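PDB 2PFY: putative exported protein from Bordetella pertussis Tohama I, which binds pyroglutamic acid, probably as the extracytoplasmic solute receptor of a tripartite ATP-independent periplasmic transporter. Local coordinates for residues 51-54 / 55-58; 103-106 / 107-110. One frame throughout, in Å; residues are numbered along the deposited sequence.

Contact 1 (51-54 / 55-58); sequences VKRG and VQQG
OE1 of Gln56 is held through water by Lys52, one turn earlier in the short alpha-helix 51-57, which closes at Gly58 in a Schellman motif. The water donates to this oxygen over 2.7 Å and accepts from Lys52 NZ over 3.0 Å, so the two residues, which run alongside each other in the same direction and rest on Ile112 of strand 112-119, are bridged at their ends. Both ends also bond to Gln110, NZ to its OE1 and Gln56 NE2 to its backbone O, which probably fixes the rotation of the Gln56 amide. Arg53 NH1 is merely nearby, 3.6 Å from the same OE1, which lies at the guanidinium edge with the two planar groups turned 70° apart. One face of that guanidinium is covered by Gln57, whose amide stacks on it with the planes only 2° apart and CD centred 3.7 Å above the group. A bend at chi2 (73°) in Arg53 brings the guanidinium round toward this partner. Beneath these polar ends runs the i to i+4 bonding of the helix, including Gln57 N to Arg53 O at 2.9 Å. On the buried side, Val51 and Val55 pack against each other, CG1 of Val51 meeting CG2 of Val55 at 4.0 Å, while that same CG2 rests 3.4 Å from Val51 O.

Contact 2 (103-106 / 107-110); sequences LAQR and LDKQ
The flat backbone carbonyl group of Gln105 has the end of the Lys109 side chain laid over one face: NZ is 3.6 Å from Gln105 C, almost straight above the carbonyl plane, and CE is 3.5 Å from Gln105 O. The peptide N-H of Lys109 reaches that oxygen from the opposite side, the donor 22° out of the carbonyl plane, in a longish bond of 3.3 Å from Lys109 N to Gln105 O. Lys109 thus folds back over the final part of helix 89-108, around the very carbonyl its own backbone bonds to. The turn back begins at chi1 (-75°), which sets CG beside the backbone N; chi3 and chi4 only adjust where the end lies, and NZ finishes 3.7 Å from Gln105 CB.

One turn of helix supplies two further bonds. Leu107 N donates to Leu103 O at 2.8 Å, and Asp108 N to Ala104 O at 2.9 Å. The buried Leu107 also leans its side chain on the Leu103 carbonyl, with CG 3.2 Å from Leu103 O, before reaching Ile112 and Leu114 of strand 112-119 and Phe210 and Ile212 of strand 208-214. Near the end of the helix, Gln110 N bonds back to Leu107 O, three residues earlier, and Gln110 CG passes near the carbonyl oxygen of Arg106.

The charged groups face different partners. The Arg106 guanidinium forms salt bridges with Asp74 and Asp291, and Asp108 OD1 forms one with Lys215. Lys109 NZ stands 4.5 Å from Arg106 NE, a pairing of like charges whose cost the two carboxylates on Arg106 probably offset, while the negative end of the helix dipole may modestly favour the ammonium group.

Overall arrangement
From the N terminus the chain first meets contact 1, which spans all of helix 51-57 and the glycine that follows it, just ahead of strand 62-66. Contact 2 follows in series, near the C-terminal end of helix 89-108 and just before strand 112-119. Each closes only single helical turns, and neither nests in nor crosses the other. Strands 62-66 and 112-119 belong to the same five-stranded mixed sheet, with strand 208-214 between them. The contacts, with centres about 14 Å apart, meet through Gln110, which links the exit of the later helix to the earlier one, while Ile112 touches side chains of both helices beside that junction.

Contact 1 (51-54 / 55-58)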
# COMPACT_ATOMS: atom_id res chain seq x y z
N VAL A 51 -1.28 9.36 -9.36
CA VAL A 51 0.06 8.90 -9.67
C VAL A 51 0.16 8.18 -11.02
O VAL A 51 1.01 8.51 -11.82
CB VAL A 51 0.66 8.03 -8.55
CG1 VAL A 51 2.06 7.43 -9.01
CG2 VAL A 51 0.83 8.89 -7.26
N LYS A 52 -0.69 7.17 -11.26
CA LYS A 52 -0.50 6.36 -12.48
C LYS A 52 -0.59 7.22 -13.73
O LYS A 52 0.26 7.14 -14.63
CB LYS A 52 -1.50 5.21 -12.57
CG LYS A 52 -1.14 4.24 -13.71
CD LYS A 52 -2.35 3.45 -14.17
CE LYS A 52 -3.26 4.33 -14.96
NZ LYS A 52 -4.04 3.47 -15.90
N ARG A 53 -1.61 8.06 -13.77
CA ARG A 53 -1.84 8.94 -14.90
C ARG A 53 -0.73 9.96 -15.01
O ARG A 53 -0.29 10.24 -16.11
CB ARG A 53 -3.23 9.60 -14.77
CG ARG A 53 -3.67 10.46 -15.92
CD ARG A 53 -4.04 9.57 -17.10
NE ARG A 53 -4.79 10.32 -18.09
CZ ARG A 53 -4.64 10.17 -19.40
NH1 ARG A 53 -3.74 9.31 -19.86
NH2 ARG A 53 -5.36 10.91 -20.25
N GLY A 54 -0.23 10.49 -13.89
CA GLY A 54 0.90 11.42 -13.92
C GLY A 54 2.17 10.77 -14.48
O GLY A 54 2.94 11.42 -15.23
N VAL A 55 2.39 9.51 -14.14
CA VAL A 55 3.55 8.79 -14.70
C VAL A 55 3.33 8.57 -16.21
O VAL A 55 4.24 8.82 -17.00
CB VAL A 55 3.80 7.46 -13.97
CG1 VAL A 55 4.87 6.58 -14.72
CG2 VAL A 55 4.21 7.69 -12.43
N GLN A 56 2.15 8.09 -16.60
CA GLN A 56 1.83 7.88 -18.05
C GLN A 56 1.99 9.14 -18.89
O GLN A 56 2.53 9.09 -20.03
CB GLN A 56 0.37 7.46 -18.19
CG GLN A 56 0.13 6.01 -18.16
CD GLN A 56 -1.31 5.65 -18.53
OE1 GLN A 56 -2.23 6.45 -18.36
NE2 GLN A 56 -1.50 4.44 -19.02
N GLN A 57 1.52 10.27 -18.34
CA GLN A 57 1.56 11.57 -19.03
C GLN A 57 2.87 12.36 -18.91
O GLN A 57 2.99 13.43 -19.52
CB GLN A 57 0.38 12.44 -18.58
CG GLN A 57 -1.00 11.85 -18.91
CD GLN A 57 -2.10 12.86 -18.61
OE1 GLN A 57 -2.37 13.17 -17.46
NE2 GLN A 57 -2.69 13.43 -19.65
N GLY A 58 3.83 11.87 -18.12
CA GLY A 58 5.10 12.56 -17.97
C GLY A 58 5.08 13.77 -17.05
O GLY A 58 5.92 14.66 -17.15
O HOH W 1 -4.70 5.94 -17.54

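Contact 2 (103-106 / 107-110)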
# COMPACT_ATOMS: atom_id res chain seq x y z
N LEU A 103 1.00 -8.02 -13.00
CA LEU A 103 0.97 -6.55 -12.92
C LEU A 103 1.95 -5.90 -13.91
O LEU A 103 1.65 -4.87 -14.47
CB LEU A 103 1.32 -6.08 -11.50
CG LEU A 103 0.47 -6.60 -10.32
CD1 LEU A 103 0.65 -5.72 -9.08
CD2 LEU A 103 -1.03 -6.70 -10.64
N ALA A 104 3.12 -6.50 -14.07
CA ALA A 104 4.16 -5.95 -14.91
C ALA A 104 3.71 -5.99 -16.37
O ALA A 104 3.96 -5.05 -17.16
CB ALA A 104 5.49 -6.73 -14.69
N GLN A 105 2.99 -7.06 -16.70
CA GLN A 105 2.44 -7.19 -18.03
C GLN A 105 1.29 -6.23 -18.27
O GLN A 105 1.28 -5.55 -19.29
CB GLN A 105 2.07 -8.65 -18.33
CG GLN A 105 3.33 -9.49 -18.61
CD GLN A 105 4.44 -8.73 -19.41
OE1 GLN A 105 4.21 -8.24 -20.54
NE2 GLN A 105 5.64 -8.64 -18.81
N ARG A 106 0.38 -6.12 -17.30
CA ARG A 106 -0.74 -5.17 -17.42
C ARG A 106 -0.24 -3.73 -17.50
O ARG A 106 -0.82 -2.91 -18.22
CB ARG A 106 -1.78 -5.32 -16.29
CG ARG A 106 -2.54 -6.67 -16.26
CD ARG A 106 -3.66 -6.79 -17.34
NE ARG A 106 -4.26 -8.13 -17.36
CZ ARG A 106 -5.41 -8.48 -16.80
NH1 ARG A 106 -6.15 -7.60 -16.12
NH2 ARG A 106 -5.84 -9.72 -16.88
N LEU A 107 0.82 -3.41 -16.76
CA LEU A 107 1.39 -2.06 -16.81
C LEU A 107 2.12 -1.77 -18.13
O LEU A 107 2.03 -0.67 -18.67
CB LEU A 107 2.33 -1.82 -15.62
CG LEU A 107 1.67 -1.69 -14.24
CD1 LEU A 107 2.78 -1.73 -13.22
CD2 LEU A 107 0.80 -0.43 -14.07
N ASP A 108 2.86 -2.75 -18.62
CA ASP A 108 3.60 -2.58 -19.88
C ASP A 108 2.64 -2.19 -21.03
O ASP A 108 2.96 -1.30 -21.83
CB ASP A 108 4.40 -3.86 -20.20
CG ASP A 108 5.10 -3.79 -21.54
OD1 ASP A 108 6.15 -3.14 -21.62
OD2 ASP A 108 4.62 -4.42 -22.49
N LYS A 109 1.47 -2.82 -21.08
CA LYS A 109 0.45 -2.51 -22.08
C LYS A 109 -0.04 -1.06 -21.95
O LYS A 109 -0.60 -0.50 -22.88
CB LYS A 109 -0.73 -3.48 -21.98
CG LYS A 109 -0.45 -4.87 -22.54
CD LYS A 109 -1.33 -5.93 -21.86
CE LYS A 109 -0.58 -7.29 -21.70
NZ LYS A 109 -0.93 -8.06 -20.43
N GLN A 110 0.23 -0.44 -20.80
CA GLN A 110 -0.19 0.93 -20.57
C GLN A 110 0.95 1.94 -20.70
O GLN A 110 0.77 3.11 -20.34
CB GLN A 110 -0.82 1.07 -19.18
CG GLN A 110 -2.12 0.35 -19.02
CD GLN A 110 -3.09 1.15 -18.20
OE1 GLN A 110 -3.52 2.25 -18.59
NE2 GLN A 110 -3.45 0.61 -17.04